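Local coordinates for protein restriction endonuclease r.bpuji (Bacillus pumilus, PDB 2VLA) that binds its cognate DNA sequence through this N-terminal recognition domain, as one part of a larger restriction enzyme that probably cleaves DNA, at residues Y3-F9 / Y163-Q169; Y140-V144 / I175-I181. One frame throughout, in Å; residues are numbered along the deposited sequence. Where two conformers were deposited one is given.

Contact 1. Residues Y3-F9 / Y163-Q169; sequences YNPEEQF and YVLNSLQ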
# COMPACT_ATOMS: atom_id res chain seq x y z
N TYR A 3 6.15 -2.60 -24.42
CA TYR A 3 5.14 -2.39 -23.40
C TYR A 3 3.77 -2.65 -23.97
O TYR A 3 3.37 -2.04 -24.96
CB TYR A 3 5.22 -0.96 -22.88
CG TYR A 3 4.08 -0.54 -21.95
CD1 TYR A 3 3.69 -1.33 -20.88
CD2 TYR A 3 3.46 0.68 -22.12
CE1 TYR A 3 2.64 -0.91 -20.02
CE2 TYR A 3 2.47 1.11 -21.28
CZ TYR A 3 2.08 0.33 -20.22
OH TYR A 3 1.06 0.79 -19.40
N ASN A 4 3.06 -3.60 -23.36
CA ASN A 4 1.71 -3.90 -23.74
C ASN A 4 0.84 -3.94 -22.53
O ASN A 4 0.81 -4.95 -21.82
CB ASN A 4 1.63 -5.23 -24.48
CG ASN A 4 0.23 -5.56 -24.94
OD1 ASN A 4 -0.68 -4.72 -24.85
ND2 ASN A 4 0.04 -6.77 -25.43
N PRO A 5 0.12 -2.85 -22.27
CA PRO A 5 -0.76 -2.79 -21.09
C PRO A 5 -1.97 -3.70 -21.19
O PRO A 5 -2.69 -3.84 -20.24
CB PRO A 5 -1.18 -1.32 -21.06
CG PRO A 5 -1.08 -0.86 -22.46
CD PRO A 5 0.11 -1.60 -23.03
N GLU A 6 -2.19 -4.30 -22.35
CA GLU A 6 -3.33 -5.19 -22.51
C GLU A 6 -3.25 -6.37 -21.53
O GLU A 6 -4.26 -6.91 -21.16
CB GLU A 6 -3.47 -5.68 -23.96
CG GLU A 6 -4.27 -4.72 -24.84
CD GLU A 6 -4.50 -5.22 -26.27
OE1 GLU A 6 -4.35 -6.44 -26.52
OE2 GLU A 6 -4.84 -4.39 -27.13
N GLU A 7 -2.04 -6.77 -21.14
CA GLU A 7 -1.87 -7.77 -20.08
C GLU A 7 -2.20 -7.15 -18.72
O GLU A 7 -1.47 -6.32 -18.21
CB GLU A 7 -0.45 -8.32 -20.09
CG GLU A 7 -0.08 -9.08 -21.34
CD GLU A 7 1.38 -9.56 -21.36
OE1 GLU A 7 2.10 -9.37 -20.35
OE2 GLU A 7 1.80 -10.15 -22.38
N GLN A 8 -3.32 -7.54 -18.17
CA GLN A 8 -3.82 -6.92 -16.96
C GLN A 8 -3.77 -7.90 -15.80
O GLN A 8 -3.88 -9.11 -16.00
CB GLN A 8 -5.27 -6.43 -17.18
CG GLN A 8 -5.40 -5.25 -18.12
CD GLN A 8 -5.09 -3.91 -17.44
OE1 GLN A 8 -5.80 -3.49 -16.54
NE2 GLN A 8 -4.00 -3.25 -17.87
N PHE A 9 -3.62 -7.38 -14.58
CA PHE A 9 -3.47 -8.24 -13.41
C PHE A 9 -3.93 -7.51 -12.17
O PHE A 9 -3.37 -6.50 -11.81
CB PHE A 9 -1.99 -8.68 -13.26
CG PHE A 9 -1.74 -9.62 -12.10
CD1 PHE A 9 -1.51 -9.13 -10.83
CD2 PHE A 9 -1.74 -10.99 -12.28
CE1 PHE A 9 -1.29 -9.98 -9.76
CE2 PHE A 9 -1.51 -11.84 -11.23
CZ PHE A 9 -1.30 -11.34 -9.96
N TYR A 163 -2.81 1.66 -16.84
CA TYR A 163 -1.46 1.62 -17.42
C TYR A 163 -0.38 1.26 -16.41
O TYR A 163 0.72 0.83 -16.80
CB TYR A 163 -1.12 2.93 -18.11
CG TYR A 163 -1.96 3.24 -19.34
CD1 TYR A 163 -1.62 2.71 -20.58
CD2 TYR A 163 -3.07 4.07 -19.26
CE1 TYR A 163 -2.37 3.00 -21.71
CE2 TYR A 163 -3.83 4.35 -20.38
CZ TYR A 163 -3.46 3.83 -21.61
OH TYR A 163 -4.22 4.14 -22.71
N VAL A 164 -0.66 1.43 -15.12
CA VAL A 164 0.34 1.22 -14.06
C VAL A 164 -0.09 0.17 -13.04
O VAL A 164 0.43 -0.95 -13.06
CB VAL A 164 0.70 2.54 -13.36
CG1 VAL A 164 1.70 2.32 -12.23
CG2 VAL A 164 1.19 3.56 -14.37
N LEU A 165 -1.14 0.46 -12.24
CA LEU A 165 -1.38 -0.37 -11.06
C LEU A 165 -2.13 -1.67 -11.34
O LEU A 165 -2.17 -2.56 -10.48
CB LEU A 165 -2.07 0.42 -9.95
CG LEU A 165 -1.15 1.37 -9.19
CD1 LEU A 165 -1.99 2.20 -8.22
CD2 LEU A 165 -0.03 0.63 -8.42
N ASN A 166 -2.69 -1.81 -12.55
CA ASN A 166 -3.29 -3.06 -13.00
C ASN A 166 -2.58 -3.65 -14.23
O ASN A 166 -3.08 -4.57 -14.83
CB ASN A 166 -4.76 -2.84 -13.35
CG ASN A 166 -5.65 -4.05 -12.98
OD1 ASN A 166 -5.85 -4.36 -11.81
ND2 ASN A 166 -6.20 -4.72 -14.00
N SER A 167 -1.44 -3.08 -14.61
CA SER A 167 -0.66 -3.59 -15.75
C SER A 167 0.31 -4.67 -15.29
O SER A 167 1.20 -4.41 -14.49
CB SER A 167 0.12 -2.45 -16.42
OG SER A 167 1.21 -2.95 -17.25
N LEU A 168 0.13 -5.89 -15.79
CA LEU A 168 1.01 -6.98 -15.42
C LEU A 168 2.47 -6.64 -15.68
O LEU A 168 3.33 -6.88 -14.83
CB LEU A 168 0.62 -8.25 -16.17
CG LEU A 168 1.53 -9.44 -15.91
CD1 LEU A 168 1.45 -9.90 -14.44
CD2 LEU A 168 1.21 -10.61 -16.89
N GLN A 169 2.77 -6.09 -16.86
CA GLN A 169 4.17 -5.86 -17.22
C GLN A 169 4.82 -4.81 -16.35
O GLN A 169 5.98 -4.95 -15.95
CB GLN A 169 4.31 -5.49 -18.70
CG GLN A 169 4.05 -6.66 -19.63
CD GLN A 169 4.18 -6.29 -21.10
OE1 GLN A 169 4.48 -5.16 -21.43
NE2 GLN A 169 3.96 -7.26 -21.98
O HOH W 1 0.86 -5.08 -18.99
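Gln8 and Ser167 form a single backbone bridge, held by Phe9 N to Asn166 O and Leu168 N to Glu7 O, each 2.9 Å. CB of Gln8 lies 3.7 Å from Asn166 O; beyond it CG, anti to the carbonyl carbon (chi1 -70°), passes that oxygen loosely, and a bend at chi2 (-80°) turns the amide toward Asn166 and Pro5. CD lies 3.4 Å from Asn166 O, OE1 accepts at 2.9 Å from Asn166 ND2, which stands above the Gln8 carbonyl plane, and NE2 donates to Pro5 O and Tyr162 O. A leucine here would probably leave Asn166 ND2 without its acceptor and Pro5 O and Tyr162 O without the amide donor.

Gln169, extended beyond CG, accepts from Asn4 N at OE1, nearly straight (170°), while NE2 gives a weak bond to Glu7 OE1. Pro5 CD covers one face of the Tyr3 ring, whose OH reaches a lone pair of Tyr163 O, 2.6 Å away. One water joins Asn4 O, Glu7 O, Ser167 OG and Gln169 N. Proline suits the second place of the type I turn Asn4 to Glu7, its ring imposing the needed phi; Asn4 OD1 adds an Asx turn, and the segment docks where Ser167 N-caps helix 168-171.

Contact 2. Residues Y140-V144 / I175-I181; sequences YILQV and IKPIEVI
Helices 140-144 and 177-181 run 53° apart in direction, their axes 9.8 Å from each other at closest approach, and the backbones come nearest where Val144 faces Pro177, the first residue of the second helix. Lys176 holds the N-cap position, and its backbone N donates to OE2 of Glu179 (171°), three residues on and within the first turn: the half of a capping box that a carboxylate there can make.

Pro177 is the residue of 175-181 that packs most on helix 140-144. Its CG sits over one face of the Tyr140 ring, offset toward the rim, in a CH-pi contact 4.1 Å from the ring centroid. The same CG meets Gln143 CG at 3.7 Å, and CB rests on Val144 CG2 at 3.9 Å. Proline suits a first helical turn, where a backbone N has no helical carbonyl four residues back, so the missing N-H costs nothing. Further along, Ile181 CD1 reaches Val144 CG1 at 4.0 Å.

With CG anti to the backbone N (chi1 -165°), the Tyr140 ring extends past Pro177 and brings OH to Ile175 O, 2.7 Å away; the donor stands well above that carbonyl plane. Val180 CG2 lies against the same hydroxyl. The chemistry is thus mostly apolar, with one directed bond: a buried phenol is given an acceptor, tying the loop before helix 177-189 to helix 137-150, beside a bound glycol ether probably from the crystallisation liquor.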
# COMPACT_ATOMS: atom_id res chain seq x y z
N TYR A 140 7.46 4.17 -8.18
CA TYR A 140 7.15 4.06 -9.57
C TYR A 140 6.07 5.08 -10.01
O TYR A 140 6.19 5.77 -11.01
CB TYR A 140 6.74 2.63 -9.94
CG TYR A 140 6.76 2.37 -11.42
CD1 TYR A 140 5.67 2.67 -12.19
CD2 TYR A 140 7.92 1.87 -12.06
CE1 TYR A 140 5.68 2.48 -13.52
CE2 TYR A 140 7.92 1.68 -13.40
CZ TYR A 140 6.81 1.99 -14.14
OH TYR A 140 6.75 1.82 -15.50
N ILE A 141 4.97 5.16 -9.23
CA ILE A 141 3.88 6.12 -9.51
C ILE A 141 4.43 7.54 -9.54
O ILE A 141 4.14 8.33 -10.45
CB ILE A 141 2.74 6.02 -8.47
CG1 ILE A 141 1.96 4.73 -8.65
CG2 ILE A 141 1.79 7.23 -8.57
CD1 ILE A 141 1.21 4.30 -7.41
N LEU A 142 5.23 7.88 -8.54
CA LEU A 142 5.78 9.21 -8.47
C LEU A 142 6.66 9.51 -9.72
O LEU A 142 6.59 10.59 -10.28
CB LEU A 142 6.61 9.36 -7.19
CG LEU A 142 5.75 9.45 -5.90
CD1 LEU A 142 6.71 9.47 -4.72
CD2 LEU A 142 4.81 10.70 -5.89
N GLN A 143 7.48 8.54 -10.16
CA GLN A 143 8.26 8.76 -11.35
C GLN A 143 7.40 8.89 -12.62
O GLN A 143 7.69 9.70 -13.48
CB GLN A 143 9.30 7.66 -11.52
CG GLN A 143 10.28 7.89 -12.70
CD GLN A 143 11.22 9.03 -12.46
OE1 GLN A 143 11.42 9.46 -11.34
NE2 GLN A 143 11.93 9.43 -13.51
N VAL A 144 6.34 8.10 -12.71
CA VAL A 144 5.41 8.23 -13.84
C VAL A 144 4.79 9.66 -13.85
O VAL A 144 4.71 10.30 -14.89
CB VAL A 144 4.29 7.17 -13.75
CG1 VAL A 144 3.10 7.51 -14.68
CG2 VAL A 144 4.83 5.78 -14.07
N ILE A 175 8.94 -2.41 -17.25
CA ILE A 175 8.60 -1.23 -18.05
C ILE A 175 9.12 0.05 -17.40
O ILE A 175 8.87 0.29 -16.23
CB ILE A 175 7.05 -1.10 -18.17
CG1 ILE A 175 6.42 -2.41 -18.69
CG2 ILE A 175 6.69 0.08 -19.06
CD1 ILE A 175 6.94 -2.85 -20.08
N LYS A 176 9.74 0.91 -18.22
CA LYS A 176 10.17 2.25 -17.77
C LYS A 176 9.01 3.26 -17.81
O LYS A 176 8.18 3.24 -18.72
CB LYS A 176 11.32 2.75 -18.63
CG LYS A 176 12.56 1.83 -18.56
CD LYS A 176 13.81 2.54 -19.00
CE LYS A 176 15.04 1.65 -18.84
NZ LYS A 176 15.47 1.51 -17.40
N PRO A 177 8.95 4.15 -16.81
CA PRO A 177 7.92 5.18 -16.82
C PRO A 177 7.77 5.93 -18.13
O PRO A 177 6.67 6.15 -18.58
CB PRO A 177 8.35 6.09 -15.68
CG PRO A 177 8.94 5.15 -14.71
CD PRO A 177 9.74 4.20 -15.58
N ILE A 178 8.86 6.22 -18.82
CA ILE A 178 8.72 6.91 -20.10
C ILE A 178 7.96 6.07 -21.14
O ILE A 178 7.25 6.61 -21.98
CB ILE A 178 10.10 7.35 -20.71
CG1 ILE A 178 9.84 8.21 -21.95
CG2 ILE A 178 11.02 6.12 -21.03
CD1 ILE A 178 9.15 9.56 -21.66
N GLU A 179 8.12 4.75 -21.09
CA GLU A 179 7.32 3.87 -21.96
C GLU A 179 5.83 4.00 -21.70
O GLU A 179 5.03 3.91 -22.63
CB GLU A 179 7.72 2.43 -21.78
CG GLU A 179 9.08 2.10 -22.26
CD GLU A 179 9.42 0.65 -21.99
OE1 GLU A 179 8.92 -0.23 -22.74
OE2 GLU A 179 10.12 0.39 -20.99
N VAL A 180 5.44 4.13 -20.43
CA VAL A 180 4.05 4.28 -20.06
C VAL A 180 3.53 5.60 -20.62
O VAL A 180 2.48 5.64 -21.25
CB VAL A 180 3.88 4.26 -18.53
CG1 VAL A 180 2.44 4.58 -18.15
CG2 VAL A 180 4.28 2.89 -17.98
N ILE A 181 4.29 6.67 -20.41
CA ILE A 181 3.89 7.97 -20.87
C ILE A 181 3.77 8.02 -22.39
O ILE A 181 2.80 8.54 -22.94
CB ILE A 181 4.87 9.03 -20.36
CG1 ILE A 181 4.76 9.17 -18.81
CG2 ILE A 181 4.66 10.37 -21.09
CD1 ILE A 181 3.33 9.26 -18.28

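How the contacts relate
Contacts 1 and 2 lie with centres about 12 Å apart, on the same side of the chain's centre. Along the chain their segments alternate: 3-9, 140-144, 163-169, then 175-181. Contact 1 uses helices 157-165 and 168-171, which come between helices 137-150 and 177-189 of contact 2. The two contacts touch through Tyr3, whose CD2 packs on Glu179 O and whose CD1 packs on Ile175 CG1, while Gln169 OE1 lies against Ile175 CD1. The N-terminal segment is thereby joined to a compact helical group within the recognition domain, and neither contact reaches the DNA, the nearest atoms being about 11 Å and 15 Å from it.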